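Local coordinates for transcriptional repressor (Vibrio fischeri, PDB 3KV1), which represses transcription as a SorC-family regulator, and probably senses a sugar effector through the putative sugar-binding domain crystallised here, at the interface of chains A and B. Sequence-based numbering; all coordinates share one arbitrary frame. Chains: chain A/B, Transcriptional repressor.

Contact 1: the interface of chains A and B. Residues chain A 101, 117-119; chain B 101, 117-119.
Carboxylate oxygen OD2 of A:Asp101 takes a hydrogen bond of 2.7 Å from the phenol OH of B:Tyr119, and B:Thr117 OG1 adds a weak one at 3.4 Å. The phenol comes in on the anti lone pair of OD2, the one pointing away from OD1, and the ring stands almost upright to the carboxylate, their planes 87° apart. CG of A:Asp101 sits in the plane of that ring, at its edge. The other oxygen, OD1, takes a bond from A:Thr117 OG1 of its own chain over 2.8 Å, from above the carboxylate plane, and bonds water 1 as well. With CG trans to the backbone N (chi1 175°), the aspartate reaches off helix 100-111 to the partner. The two-fold repeats all this with the chains exchanged. Between the halves, water 1 lies 2.7 Å from both A:Thr117 OG1 and B:Thr117 OG1 and 3.0 Å from OD1 of A:Asp101 and of B:Asp101; it probably eases the closeness of two acidic groups. The threonine methyls CG2 meet tip to tip. A:Thr117 CG2 lies 3.6 Å above the A:Tyr119 ring, toward its rim, and may help to steady it; B:Thr117 does the same for B:Tyr119. In the deposited dimer this polar knot links the two domains, and may do so in the working repressor.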
loop_
_atom_site.group_PDB
_atom_site.type_symbol
_atom_site.label_atom_id
_atom_site.label_comp_id
_atom_site.label_asym_id
_atom_site.label_seq_id
_atom_site.Cartn_x
_atom_site.Cartn_y
_atom_site.Cartn_z
ATOM N N ASP A 101 -2.102 6.027 3.183
ATOM C CA ASP A 101 -2.152 5.349 1.902
ATOM C C ASP A 101 -3.532 5.527 1.245
ATOM O O ASP A 101 -3.633 5.849 0.047
ATOM C CB ASP A 101 -1.828 3.868 2.136
ATOM C CG ASP A 101 -1.966 3.051 0.923
ATOM O OD1 ASP A 101 -1.497 3.549 -0.128
ATOM O OD2 ASP A 101 -2.523 1.921 1.034
ATOM N N THR A 117 2.807 3.985 -2.197
ATOM C CA THR A 117 2.561 3.400 -0.865
ATOM C C THR A 117 3.863 3.204 -0.075
ATOM O O THR A 117 4.908 2.883 -0.658
ATOM C CB THR A 117 1.824 2.045 -1.028
ATOM O OG1 THR A 117 0.518 2.304 -1.563
ATOM C CG2 THR A 117 1.688 1.315 0.319
ATOM N N LEU A 118 3.805 3.440 1.238
ATOM C CA LEU A 118 4.909 3.051 2.117
ATOM C C LEU A 118 4.572 1.635 2.574
ATOM O O LEU A 118 3.562 1.452 3.265
ATOM C CB LEU A 118 5.017 4.035 3.294
ATOM C CG LEU A 118 6.196 3.796 4.241
ATOM C CD1 LEU A 118 7.544 3.886 3.527
ATOM C CD2 LEU A 118 6.123 4.837 5.365
ATOM N N TYR A 119 5.360 0.629 2.135
ATOM C CA TYR A 119 5.068 -0.784 2.443
ATOM C C TYR A 119 5.556 -1.210 3.824
ATOM O O TYR A 119 6.453 -2.068 3.948
ATOM C CB TYR A 119 5.654 -1.714 1.345
ATOM C CG TYR A 119 4.959 -1.479 0.038
ATOM C CD1 TYR A 119 5.606 -0.817 -1.000
ATOM C CD2 TYR A 119 3.630 -1.857 -0.143
ATOM C CE1 TYR A 119 4.950 -0.572 -2.213
ATOM C CE2 TYR A 119 2.959 -1.597 -1.355
ATOM C CZ TYR A 119 3.631 -0.953 -2.373
ATOM O OH TYR A 119 2.960 -0.686 -3.564
ATOM N N ASP B 101 0.002 -4.852 -5.229
ATOM C CA ASP B 101 -0.760 -3.719 -4.738
ATOM C C ASP B 101 -1.254 -2.848 -5.906
ATOM O O ASP B 101 -2.434 -2.454 -5.956
ATOM C CB ASP B 101 0.138 -2.922 -3.783
ATOM C CG ASP B 101 -0.487 -1.678 -3.313
ATOM O OD1 ASP B 101 -1.693 -1.763 -2.979
ATOM O OD2 ASP B 101 0.232 -0.639 -3.265
ATOM N N THR B 117 -4.189 -3.211 0.851
ATOM C CA THR B 117 -2.724 -3.309 0.706
ATOM C C THR B 117 -2.098 -4.192 1.795
ATOM O O THR B 117 -2.562 -4.196 2.943
ATOM C CB THR B 117 -2.108 -1.886 0.750
ATOM O OG1 THR B 117 -2.546 -1.169 -0.413
ATOM C CG2 THR B 117 -0.571 -1.940 0.769
ATOM N N LEU B 118 -1.077 -4.968 1.419
ATOM C CA LEU B 118 -0.256 -5.656 2.415
ATOM C C LEU B 118 0.878 -4.686 2.735
ATOM O O LEU B 118 1.680 -4.386 1.841
ATOM C CB LEU B 118 0.259 -6.988 1.845
ATOM C CG LEU B 118 1.056 -7.855 2.823
ATOM C CD1 LEU B 118 0.241 -8.243 4.055
ATOM C CD2 LEU B 118 1.517 -9.114 2.077
ATOM N N TYR B 119 0.906 -4.136 3.969
ATOM C CA TYR B 119 1.904 -3.119 4.349
ATOM C C TYR B 119 3.249 -3.718 4.752
ATOM O O TYR B 119 3.676 -3.601 5.918
ATOM C CB TYR B 119 1.351 -2.206 5.479
ATOM C CG TYR B 119 0.190 -1.403 4.977
ATOM C CD1 TYR B 119 -1.106 -1.701 5.383
ATOM C CD2 TYR B 119 0.375 -0.385 4.044
ATOM C CE1 TYR B 119 -2.196 -0.969 4.895
ATOM C CE2 TYR B 119 -0.719 0.343 3.536
ATOM C CZ TYR B 119 -1.992 0.036 3.968
ATOM O OH TYR B 119 -3.073 0.750 3.454
HETATM O O HOH W 1 -1.890 1.058 -1.839
#

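Contact 2: the interface of chains A and B. Residues chain A 120-121, 123-124, 133; chain B 119, 136, 138-139.
B:His136 reaches across to A:Pro121 and A:Tyr123, joining two SorC-family sugar-binding domains through a loop that follows strand 114-116 in chain A. Beyond CB the side chain heads away from its own backbone N (chi1 -172°), which swings the imidazole over the proline. CG lies 4.0 Å from A:Pro121 CG. Further round the ring, ND1 turns back to its own chain and accepts the backbone N-H of B:Thr138 at 2.9 Å, the donor tilted a little from the ring plane; with the NE2 bond, this would set the ring's rotation at the start of helix 137-147. CD2 meets A:Pro121 CG first, at 3.8 Å, then A:Val124 CG1 at 4.0 Å. CE1 packs on A:Pro121 CB at 3.5 Å. At the tip, NE2 donates to the backbone carbonyl O of A:Tyr123 over 2.7 Å, with 155° at the hydrogen; the acceptor is close to the imidazole plane and the donor lies in the carbonyl plane. A:Pro121 CG covers one face of the imidazole in a CH-pi contact. It points into the corner between that face and B:Ile139 CD1, which it touches at 3.9 Å, while A:Pro121 CD lies 3.3 Å from the backbone O of B:Tyr119.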
loop_
_atom_site.group_PDB
_atom_site.type_symbol
_atom_site.label_atom_id
_atom_site.label_comp_id
_atom_site.label_asym_id
_atom_site.label_seq_id
_atom_site.Cartn_x
_atom_site.Cartn_y
_atom_site.Cartn_z
ATOM N N ALA A 120 4.972 -0.605 4.864
ATOM C CA ALA A 120 5.298 -0.926 6.233
ATOM C C ALA A 120 4.106 -0.492 7.076
ATOM O O ALA A 120 3.367 0.428 6.691
ATOM C CB ALA A 120 6.511 -0.126 6.692
ATOM N N PRO A 121 3.935 -1.121 8.230
ATOM C CA PRO A 121 2.851 -0.640 9.095
ATOM C C PRO A 121 3.192 0.728 9.718
ATOM O O PRO A 121 4.366 1.073 9.870
ATOM C CB PRO A 121 2.783 -1.678 10.228
ATOM C CG PRO A 121 3.945 -2.568 10.077
ATOM C CD PRO A 121 4.688 -2.249 8.792
ATOM N N TYR A 123 2.656 1.510 12.865
ATOM C CA TYR A 123 3.061 1.330 14.274
ATOM C C TYR A 123 3.721 -0.005 14.528
ATOM O O TYR A 123 3.355 -1.011 13.908
ATOM C CB TYR A 123 1.856 1.451 15.218
ATOM C CG TYR A 123 1.147 2.770 15.070
ATOM C CD1 TYR A 123 1.808 3.959 15.333
ATOM C CD2 TYR A 123 -0.169 2.830 14.639
ATOM C CE1 TYR A 123 1.180 5.192 15.182
ATOM C CE2 TYR A 123 -0.817 4.048 14.495
ATOM C CZ TYR A 123 -0.138 5.231 14.758
ATOM O OH TYR A 123 -0.791 6.439 14.627
ATOM N N VAL A 124 4.686 -0.020 15.448
ATOM C CA VAL A 124 5.280 -1.275 15.886
ATOM C C VAL A 124 5.406 -1.199 17.414
ATOM O O VAL A 124 5.342 -0.119 17.998
ATOM C CB VAL A 124 6.657 -1.514 15.233
ATOM C CG1 VAL A 124 6.500 -1.617 13.737
ATOM C CG2 VAL A 124 7.615 -0.391 15.560
ATOM N N PHE A 133 12.540 -2.206 9.942
ATOM C CA PHE A 133 11.742 -1.778 8.810
ATOM C C PHE A 133 12.363 -0.567 8.136
ATOM O O PHE A 133 12.427 -0.509 6.906
ATOM C CB PHE A 133 10.281 -1.513 9.192
ATOM C CG PHE A 133 9.618 -2.689 9.821
ATOM C CD1 PHE A 133 10.340 -3.828 10.095
ATOM C CD2 PHE A 133 8.296 -2.668 10.145
ATOM C CE1 PHE A 133 9.723 -4.913 10.689
ATOM C CE2 PHE A 133 7.679 -3.755 10.717
ATOM C CZ PHE A 133 8.381 -4.874 10.985
ATOM N N TYR B 119 0.906 -4.136 3.969
ATOM C CA TYR B 119 1.904 -3.119 4.349
ATOM C C TYR B 119 3.249 -3.718 4.752
ATOM O O TYR B 119 3.676 -3.601 5.918
ATOM C CB TYR B 119 1.351 -2.206 5.479
ATOM C CG TYR B 119 0.190 -1.403 4.977
ATOM C CD1 TYR B 119 -1.106 -1.701 5.383
ATOM C CD2 TYR B 119 0.375 -0.385 4.044
ATOM C CE1 TYR B 119 -2.196 -0.969 4.895
ATOM C CE2 TYR B 119 -0.719 0.343 3.536
ATOM C CZ TYR B 119 -1.992 0.036 3.968
ATOM O OH TYR B 119 -3.073 0.750 3.454
ATOM N N HIS B 136 3.670 -9.445 12.711
ATOM C CA HIS B 136 3.100 -8.133 13.007
ATOM C C HIS B 136 1.584 -8.108 12.765
ATOM O O HIS B 136 1.101 -8.571 11.723
ATOM C CB HIS B 136 3.775 -7.068 12.149
ATOM C CG HIS B 136 3.385 -5.678 12.523
ATOM N ND1 HIS B 136 2.124 -5.171 12.281
ATOM C CD2 HIS B 136 4.063 -4.705 13.183
ATOM C CE1 HIS B 136 2.056 -3.936 12.744
ATOM N NE2 HIS B 136 3.221 -3.626 13.281
ATOM N N THR B 138 -0.624 -5.943 11.842
ATOM C CA THR B 138 -1.152 -5.313 10.640
ATOM C C THR B 138 -0.971 -6.215 9.400
ATOM O O THR B 138 -1.866 -6.283 8.533
ATOM C CB THR B 138 -0.470 -3.965 10.399
ATOM O OG1 THR B 138 -0.700 -3.125 11.537
ATOM C CG2 THR B 138 -1.014 -3.315 9.120
ATOM N N ILE B 139 0.178 -6.894 9.331
ATOM C CA ILE B 139 0.497 -7.813 8.240
ATOM C C ILE B 139 -0.365 -9.070 8.369
ATOM O O ILE B 139 -0.944 -9.525 7.385
ATOM C CB ILE B 139 2.003 -8.176 8.200
ATOM C CG1 ILE B 139 2.809 -7.053 7.555
ATOM C CG2 ILE B 139 2.258 -9.424 7.339
ATOM C CD1 ILE B 139 2.947 -5.876 8.306
#

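Contact 3: the interface of chains A and B. Residues chain A 129, 132-133, 136; chain B 129, 132-133, 136.
Aromatic contact first: A:Phe133 and B:Phe133 approach from the two sides of the two-fold and are modelled roughly edge-to-face. The rings overlap, however, with CE1 of A:Phe133 far too close to CE1 of B:Phe133, so their exact arrangement is doubtful. Each phenyl leaves its helix with CG opposite the carbonyl carbon (chi1 -57°). The backbone O of A:Leu129 lies over one face of A:Phe133, and that of B:Leu129 over one face of B:Phe133. Aliphatic contacts flank the rings. A:Leu129 forks over the partner helix: its CD1 presses on B:Ala132 CB at 3.4 Å, a snug fit, while the other methyl, CD2, goes to B:His136. B:Leu129 does the same to A:Ala132 and A:His136. The short alanine side chain probably leaves room for the leucine methyl. The third kind is methyl against imidazole edge: A:Leu129 CD2 lies in the plane of the B:His136 ring, 4.0 Å from CD2 of that histidine, and the symmetric pair repeats it. This edge contact adds an apolar neighbour to the histidine without covering its face. Together these residues bury 274 Å². In the fold, helix 127-134 of each chain supplies the leucine, alanine and phenylalanine, and A:His136 and B:His136 follow in the turn leading to helix 137-147, so the patch is a helix-to-helix seam on the two-fold.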
loop_
_atom_site.group_PDB
_atom_site.type_symbol
_atom_site.label_atom_id
_atom_site.label_comp_id
_atom_site.label_asym_id
_atom_site.label_seq_id
_atom_site.Cartn_x
_atom_site.Cartn_y
_atom_site.Cartn_z
ATOM N N LEU A 129 12.107 -3.271 16.064
ATOM C CA LEU A 129 11.330 -3.662 14.898
ATOM C C LEU A 129 11.232 -2.445 13.978
ATOM O O LEU A 129 11.372 -2.575 12.766
ATOM C CB LEU A 129 9.958 -4.228 15.296
ATOM C CG LEU A 129 9.122 -4.876 14.189
ATOM C CD1 LEU A 129 9.829 -6.102 13.664
ATOM C CD2 LEU A 129 7.700 -5.225 14.653
ATOM N N ALA A 132 14.439 -2.165 12.031
ATOM C CA ALA A 132 14.521 -3.195 10.983
ATOM C C ALA A 132 13.713 -2.809 9.744
ATOM O O ALA A 132 14.152 -3.042 8.603
ATOM C CB ALA A 132 14.100 -4.568 11.520
ATOM N N PHE A 133 12.540 -2.206 9.942
ATOM C CA PHE A 133 11.742 -1.778 8.810
ATOM C C PHE A 133 12.363 -0.567 8.136
ATOM O O PHE A 133 12.427 -0.509 6.906
ATOM C CB PHE A 133 10.281 -1.513 9.192
ATOM C CG PHE A 133 9.618 -2.689 9.821
ATOM C CD1 PHE A 133 10.340 -3.828 10.095
ATOM C CD2 PHE A 133 8.296 -2.668 10.145
ATOM C CE1 PHE A 133 9.723 -4.913 10.689
ATOM C CE2 PHE A 133 7.679 -3.755 10.717
ATOM C CZ PHE A 133 8.381 -4.874 10.985
ATOM N N HIS A 136 15.196 -1.114 5.665
ATOM C CA HIS A 136 14.868 -1.924 4.494
ATOM C C HIS A 136 14.823 -1.075 3.216
ATOM O O HIS A 136 14.210 0.002 3.191
ATOM C CB HIS A 136 13.524 -2.614 4.701
ATOM C CG HIS A 136 13.203 -3.606 3.634
ATOM N ND1 HIS A 136 12.889 -3.232 2.343
ATOM C CD2 HIS A 136 13.211 -4.963 3.642
ATOM C CE1 HIS A 136 12.684 -4.315 1.615
ATOM N NE2 HIS A 136 12.859 -5.374 2.382
ATOM N N LEU B 129 14.051 -11.370 9.415
ATOM C CA LEU B 129 13.330 -10.140 9.123
ATOM C C LEU B 129 11.947 -10.528 8.600
ATOM O O LEU B 129 10.951 -9.919 8.978
ATOM C CB LEU B 129 14.112 -9.244 8.150
ATOM C CG LEU B 129 13.576 -7.828 7.920
ATOM C CD1 LEU B 129 13.649 -7.038 9.204
ATOM C CD2 LEU B 129 14.313 -7.095 6.789
ATOM N N ALA B 132 9.760 -11.379 11.540
ATOM C CA ALA B 132 9.358 -10.169 12.276
ATOM C C ALA B 132 8.193 -9.452 11.593
ATOM O O ALA B 132 7.275 -8.951 12.268
ATOM C CB ALA B 132 10.548 -9.228 12.489
ATOM N N PHE B 133 8.201 -9.403 10.261
ATOM C CA PHE B 133 7.107 -8.772 9.550
ATOM C C PHE B 133 5.855 -9.629 9.610
ATOM O O PHE B 133 4.760 -9.111 9.835
ATOM C CB PHE B 133 7.474 -8.425 8.102
ATOM C CG PHE B 133 8.674 -7.549 7.997
ATOM C CD1 PHE B 133 9.390 -7.215 9.123
ATOM C CD2 PHE B 133 9.096 -7.066 6.796
ATOM C CE1 PHE B 133 10.511 -6.412 9.020
ATOM C CE2 PHE B 133 10.199 -6.251 6.697
ATOM C CZ PHE B 133 10.902 -5.918 7.798
ATOM N N HIS B 136 3.670 -9.445 12.711
ATOM C CA HIS B 136 3.100 -8.133 13.007
ATOM C C HIS B 136 1.584 -8.108 12.765
ATOM O O HIS B 136 1.101 -8.571 11.723
ATOM C CB HIS B 136 3.775 -7.068 12.149
ATOM C CG HIS B 136 3.385 -5.678 12.523
ATOM N ND1 HIS B 136 2.124 -5.171 12.281
ATOM C CD2 HIS B 136 4.063 -4.705 13.183
ATOM C CE1 HIS B 136 2.056 -3.936 12.744
ATOM N NE2 HIS B 136 3.221 -3.626 13.281
#

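The three contacts form one continuous seam. Contact 1 lies about 10 Å from contact 2 and about 14 Å from contact 3, measured between the centres of their C-alpha atoms; contacts 2 and 3 are about 8 Å apart. B:Tyr119 takes part in both contact 1 and contact 2, while A:Phe133 and B:His136 serve contacts 2 and 3, which makes the contacts neighbouring parts of one interface. Contacts 1 and 3 straddle the two-fold, and contact 2 occurs again on the other side. This arrangement would suit a stable dimer, though the structure alone does not prove that the repressor assembles this way.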